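Local coordinates for protein Maltose/maltodextrin transport permease homologue (Bdellovibrio bacteriovorus HD100, PDB 6FFL) that binds maltotriose through this MalE-like solute-binding domain, which is fused to the membrane subunit MalF of an ABC transporter that probably imports maltose and maltodextrins, at residues Phe178-Ala181 against Pro186-Asn189; Trp351-Ile356 against Ile377-Gln382. All coordinates share one frame; numbering follows the deposited sequence. Where two conformers were deposited one is given.

Contact 1: residues Phe178-Ala181 against Pro186-Asn189; sequences FLKA and PNLN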
loop_
_atom_site.group_PDB
_atom_site.type_symbol
_atom_site.label_atom_id
_atom_site.label_comp_id
_atom_site.label_asym_id
_atom_site.label_seq_id
_atom_site.Cartn_x
_atom_site.Cartn_y
_atom_site.Cartn_z
ATOM N N PHE A 178 3.519 2.593 -16.126
ATOM C CA PHE A 178 4.098 3.902 -15.825
ATOM C C PHE A 178 5.613 3.868 -15.691
ATOM O O PHE A 178 6.232 4.927 -15.577
ATOM C CB PHE A 178 3.467 4.513 -14.559
ATOM C CG PHE A 178 3.729 3.744 -13.277
ATOM C CD1 PHE A 178 4.912 3.909 -12.577
ATOM C CD2 PHE A 178 2.748 2.918 -12.734
ATOM C CE1 PHE A 178 5.146 3.225 -11.388
ATOM C CE2 PHE A 178 2.969 2.232 -11.538
ATOM C CZ PHE A 178 4.174 2.389 -10.865
ATOM N N LEU A 179 6.214 2.689 -15.702
ATOM C CA LEU A 179 7.661 2.525 -15.705
ATOM C C LEU A 179 8.011 1.621 -16.876
ATOM O O LEU A 179 7.330 0.621 -17.110
ATOM C CB LEU A 179 8.123 1.903 -14.377
ATOM C CG LEU A 179 9.506 2.078 -13.772
ATOM C CD1 LEU A 179 9.888 3.547 -13.667
ATOM C CD2 LEU A 179 9.509 1.407 -12.397
ATOM N N LYS A 180 9.052 1.977 -17.621
ATOM C CA LYS A 180 9.457 1.139 -18.739
ATOM C C LYS A 180 10.035 -0.182 -18.232
ATOM O O LYS A 180 10.218 -0.396 -17.031
ATOM C CB LYS A 180 10.471 1.863 -19.617
ATOM C CG LYS A 180 9.875 2.972 -20.456
ATOM C CD LYS A 180 10.934 3.613 -21.324
ATOM C CE LYS A 180 10.309 4.536 -22.353
ATOM N NZ LYS A 180 11.327 5.103 -23.284
ATOM N N ALA A 181 10.332 -1.076 -19.180
ATOM C CA ALA A 181 10.759 -2.426 -18.826
ATOM C C ALA A 181 12.062 -2.423 -18.039
ATOM O O ALA A 181 12.286 -3.311 -17.209
ATOM C CB ALA A 181 10.911 -3.280 -20.085
ATOM N N PRO A 186 10.921 6.565 -16.365
ATOM C CA PRO A 186 9.497 6.906 -16.284
ATOM C C PRO A 186 8.847 6.843 -17.656
ATOM O O PRO A 186 9.467 7.165 -18.672
ATOM C CB PRO A 186 9.500 8.342 -15.741
ATOM C CG PRO A 186 10.820 8.484 -15.046
ATOM C CD PRO A 186 11.781 7.644 -15.859
ATOM N N ASN A 187 7.588 6.411 -17.674
ATOM C CA ASN A 187 6.785 6.342 -18.887
ATOM C C ASN A 187 5.442 6.994 -18.578
ATOM O O ASN A 187 4.415 6.321 -18.520
ATOM C CB ASN A 187 6.608 4.892 -19.352
ATOM C CG ASN A 187 6.077 4.791 -20.769
ATOM O OD1 ASN A 187 6.429 5.585 -21.636
ATOM N ND2 ASN A 187 5.219 3.810 -21.006
ATOM N N LEU A 188 5.463 8.316 -18.385
ATOM C CA LEU A 188 4.281 9.044 -17.944
ATOM C C LEU A 188 3.639 9.897 -19.025
ATOM O O LEU A 188 2.446 10.208 -18.912
ATOM C CB LEU A 188 4.630 9.943 -16.747
ATOM C CG LEU A 188 5.388 9.257 -15.603
ATOM C CD1 LEU A 188 5.696 10.258 -14.488
ATOM C CD2 LEU A 188 4.567 8.065 -15.088
ATOM N N ASN A 189 4.384 10.294 -20.061
ATOM C CA ASN A 189 3.807 11.121 -21.129
ATOM C C ASN A 189 3.105 10.214 -22.141
ATOM O O ASN A 189 3.520 10.053 -23.292
ATOM C CB ASN A 189 4.878 11.975 -21.798
ATOM C CG ASN A 189 4.280 12.946 -22.812
ATOM O OD1 ASN A 189 3.079 13.222 -22.779
ATOM N ND2 ASN A 189 5.107 13.450 -23.726
#
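Asn-187 faces Phe-178 and Lys-180 where two irregular, oppositely directed pieces of backbone come together at a lone bridge between Leu-179 and Pro-186. The bond across it runs from Asn-187 N to Phe-178 O, 2.9 Å long and fairly straight (157° at the hydrogen). The donor stands well above the carbonyl plane, 52° out of it. At a non-hydrogen-bonded antiparallel pair such as Leu-179 and Pro-186, a residue's own N-H is not used across the bridge, so the proline costs no bond there.

The side chain of Asn-187 can be followed outward. Its CB points at the opposite backbone, lying 3.8 Å from Phe-178 O, and is met on another side by Lys-180 CG at 3.9 Å. With chi1 at -166°, CG stands opposite the residue's own N and the amide is directed toward the residue preceding Phe-178. OD1 comes no nearer than 4.1 Å to Lys-180 CE, a loose touch by an extended lysine that crosses the asparagine at about a right angle. At the other branch, ND2 donates to Ala-177 O. A short amide suits the place: it bonds the carbonyl of Ala-177 while its own backbone N bonds that of Phe-178.

Leu-188 covers the same carbonyl from another direction. Its CD2 methyl approaches Phe-178 O to 3.6 Å and Phe-178 CB to 3.8 Å, shielding the carbonyl with hydrocarbon.

Two helices back the loop. The Phe-178 ring meets Trp-351 of helix 346-362 obliquely, and Val-350 receives Phe-178, Pro-186 and Leu-188. Gln-376 of helix 368-384 bonds the backbone on both sides of Asn-187, at Pro-186 O and Leu-188 N, tying the loop before helix 191-205 to the C-terminal helices.

Contact 2: residues Trp351-Ile356 against Ile377-Gln382; sequences WDSLRI and ITAEQQ. With GLC (alpha-D-glucopyranose), chain B.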
loop_
_atom_site.group_PDB
_atom_site.type_symbol
_atom_site.label_atom_id
_atom_site.label_comp_id
_atom_site.label_asym_id
_atom_site.label_seq_id
_atom_site.Cartn_x
_atom_site.Cartn_y
_atom_site.Cartn_z
ATOM N N TRP A 351 6.376 8.725 -8.259
ATOM C CA TRP A 351 5.281 9.001 -7.328
ATOM C C TRP A 351 5.156 10.493 -7.048
ATOM O O TRP A 351 4.049 11.045 -7.016
ATOM C CB TRP A 351 5.497 8.271 -6.002
ATOM C CG TRP A 351 5.378 6.791 -6.012
ATOM C CD1 TRP A 351 6.244 5.914 -5.422
ATOM C CD2 TRP A 351 4.319 5.992 -6.581
ATOM N NE1 TRP A 351 5.798 4.618 -5.601
ATOM C CE2 TRP A 351 4.623 4.641 -6.306
ATOM C CE3 TRP A 351 3.147 6.288 -7.295
ATOM C CZ2 TRP A 351 3.809 3.588 -6.725
ATOM C CZ3 TRP A 351 2.340 5.233 -7.712
ATOM C CH2 TRP A 351 2.676 3.904 -7.421
ATOM N N ASP A 352 6.283 11.153 -6.769
ATOM C CA ASP A 352 6.224 12.562 -6.389
ATOM C C ASP A 352 5.738 13.431 -7.539
ATOM O O ASP A 352 4.957 14.364 -7.324
ATOM C CB ASP A 352 7.592 13.030 -5.894
ATOM C CG ASP A 352 7.966 12.407 -4.546
ATOM O OD1 ASP A 352 7.054 11.991 -3.810
ATOM O OD2 ASP A 352 9.169 12.346 -4.226
ATOM N N SER A 353 6.201 13.152 -8.760
ATOM C CA SER A 353 5.748 13.909 -9.924
ATOM C C SER A 353 4.268 13.671 -10.198
ATOM O O SER A 353 3.521 14.617 -10.479
ATOM C CB SER A 353 6.578 13.533 -11.150
ATOM O OG SER A 353 6.193 14.302 -12.275
ATOM N N LEU A 354 3.827 12.414 -10.129
ATOM C CA LEU A 354 2.416 12.121 -10.360
ATOM C C LEU A 354 1.530 12.849 -9.359
ATOM O O LEU A 354 0.470 13.379 -9.722
ATOM C CB LEU A 354 2.180 10.613 -10.287
ATOM C CG LEU A 354 2.630 9.780 -11.482
ATOM C CD1 LEU A 354 2.449 8.300 -11.144
ATOM C CD2 LEU A 354 1.822 10.163 -12.727
ATOM N N ARG A 355 1.942 12.899 -8.092
ATOM C CA ARG A 355 1.092 13.547 -7.097
ATOM C C ARG A 355 0.968 15.038 -7.372
ATOM O O ARG A 355 -0.132 15.599 -7.296
ATOM C CB ARG A 355 1.628 13.310 -5.688
ATOM C CG ARG A 355 0.642 13.727 -4.594
ATOM C CD ARG A 355 1.280 13.654 -3.204
ATOM N NE ARG A 355 1.632 12.283 -2.840
ATOM C CZ ARG A 355 2.872 11.805 -2.816
ATOM N NH1 ARG A 355 3.898 12.584 -3.129
ATOM N NH2 ARG A 355 3.082 10.542 -2.473
ATOM N N ILE A 356 2.085 15.693 -7.694
ATOM C CA ILE A 356 2.061 17.122 -7.980
ATOM C C ILE A 356 1.147 17.415 -9.164
ATOM O O ILE A 356 0.281 18.298 -9.096
ATOM C CB ILE A 356 3.491 17.629 -8.237
ATOM C CG1 ILE A 356 4.299 17.626 -6.942
ATOM C CG2 ILE A 356 3.476 19.035 -8.879
ATOM C CD1 ILE A 356 5.799 17.653 -7.186
ATOM N N ILE A 377 8.323 15.212 -17.519
ATOM C CA ILE A 377 9.445 16.148 -17.456
ATOM C C ILE A 377 9.937 16.290 -16.024
ATOM O O ILE A 377 11.145 16.248 -15.762
ATOM C CB ILE A 377 9.059 17.516 -18.058
ATOM C CG1 ILE A 377 8.822 17.395 -19.567
ATOM C CG2 ILE A 377 10.160 18.563 -17.768
ATOM C CD1 ILE A 377 7.965 18.523 -20.142
ATOM N N THR A 378 9.006 16.446 -15.079
ATOM C CA THR A 378 9.375 16.638 -13.679
ATOM C C THR A 378 10.037 15.394 -13.101
ATOM O O THR A 378 11.010 15.498 -12.342
ATOM C CB THR A 378 8.133 17.032 -12.875
ATOM O OG1 THR A 378 7.692 18.327 -13.301
ATOM C CG2 THR A 378 8.430 17.066 -11.388
ATOM N N ALA A 379 9.537 14.209 -13.459
ATOM C CA ALA A 379 10.137 12.968 -12.967
ATOM C C ALA A 379 11.569 12.828 -13.464
ATOM O O ALA A 379 12.473 12.478 -12.692
ATOM C CB ALA A 379 9.308 11.759 -13.405
ATOM N N GLU A 380 11.791 13.118 -14.750
ATOM C CA GLU A 380 13.138 13.028 -15.298
ATOM C C GLU A 380 14.061 14.034 -14.629
ATOM O O GLU A 380 15.222 13.721 -14.342
ATOM C CB GLU A 380 13.116 13.247 -16.813
ATOM C CG GLU A 380 12.546 12.074 -17.616
ATOM C CD GLU A 380 12.332 12.427 -19.082
ATOM O OE1 GLU A 380 12.387 13.628 -19.420
ATOM O OE2 GLU A 380 12.102 11.509 -19.898
ATOM N N GLN A 381 13.559 15.243 -14.357
ATOM C CA GLN A 381 14.382 16.228 -13.661
ATOM C C GLN A 381 14.730 15.767 -12.247
ATOM O O GLN A 381 15.883 15.893 -11.813
ATOM C CB GLN A 381 13.679 17.587 -13.627
ATOM C CG GLN A 381 14.508 18.682 -12.940
ATOM C CD GLN A 381 15.827 18.979 -13.655
ATOM O OE1 GLN A 381 15.876 19.079 -14.882
ATOM N NE2 GLN A 381 16.900 19.129 -12.883
ATOM N N GLN A 382 13.753 15.220 -11.512
ATOM C CA GLN A 382 14.033 14.748 -10.159
ATOM C C GLN A 382 15.054 13.614 -10.177
ATOM O O GLN A 382 15.915 13.534 -9.294
ATOM C CB GLN A 382 12.739 14.300 -9.464
ATOM C CG GLN A 382 12.883 13.948 -7.961
ATOM C CD GLN A 382 11.534 13.692 -7.275
ATOM O OE1 GLN A 382 10.492 14.133 -7.763
ATOM N NE2 GLN A 382 11.551 12.967 -6.145
HETATM C C1 GLC B . 2.655 3.846 -1.988
HETATM C C2 GLC B . 4.183 3.805 -1.932
HETATM C C3 GLC B . 4.714 5.182 -1.520
HETATM C C4 GLC B . 4.206 6.244 -2.479
HETATM C C5 GLC B . 2.672 6.207 -2.541
HETATM C C6 GLC B . 2.168 7.120 -3.654
HETATM O O2 GLC B . 4.639 2.785 -1.021
HETATM O O3 GLC B . 6.159 5.183 -1.546
HETATM O O4 GLC B . 4.644 7.534 -2.023
HETATM O O5 GLC B . 2.252 4.883 -2.887
HETATM O O6 GLC B . 0.741 7.322 -3.579
#
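Ser-353 and Ala-379, with CA atoms 5.4 Å apart, mark the place where two helical segments run roughly antiparallel, at 146° between their directions and 8.6 Å between axes. Small residues permit this closeness: Ser-353 CB lies 4.0 Å from Ala-379 CB. In the conformer described, one of two, Ser-353 OG reaches over Thr-378 CB and gives its hydrogen bond to Ala-375 O, so a polar group is satisfied inside the interface. Thr-378 OG1, also in one of two conformers, turns back to Gln-374 O, leaving the CB and CG2 side of the threonine against the serine.

A turn away, Gln-382 spans the gap. With chi1 at -173° and an extended chain beyond, it stretches away from its own backbone N and brings NE2 within 3.1 Å of Asp-352 OD2. The bond is nearly straight (166°), uses the anti lone pair of the carboxylate and lies in the amide plane; the carboxylate and amide are also nearly coplanar. The other oxygen, OD1, pairs with Arg-348 and, at 3.3 Å, with Arg-355 NH1; these cations probably favour the charged carboxylate.

Asp-352 thus helps hold Arg-355, whose NH2 edge, in the conformer described, comes 3.4 Å from the glucose O4. Trp-351 lays one face against the same sugar, CD1 lying 3.6 Å from its C4 and C6 offset toward the ring's rim, the broad apolar surface that maltodextrin-binding proteins offer to glucose rings. Arg-355 NH2 also forms salt bridges with Glu-43 and Glu-163, and helix 164-167 packs on Trp-351 through Pro-164 and Phe-165. Helix 346-362 is therefore sandwiched between the sugar pocket and helix 368-384.

In the fold
Following the chain from the N terminus, the first closure comes after helix 170-173, where contact 1 closes a short loop of four intervening residues before helix 191-205 begins. After some 160 further residues, contact 2 closes the helical hairpin of helices 346-362 and 368-384. The two closures follow in series, neither nesting nor crossing, yet they touch in space, their centres 12 Å apart. Pro-186 and Leu-188 rest on Ala-379, and Leu-188 also meets Leu-354, so the earlier loop fills the angle between the two late helices. Together they join the 178-189 loop to the helix pair at the C-terminal end of this domain, of which helix 346-362 lines the maltotriose pocket.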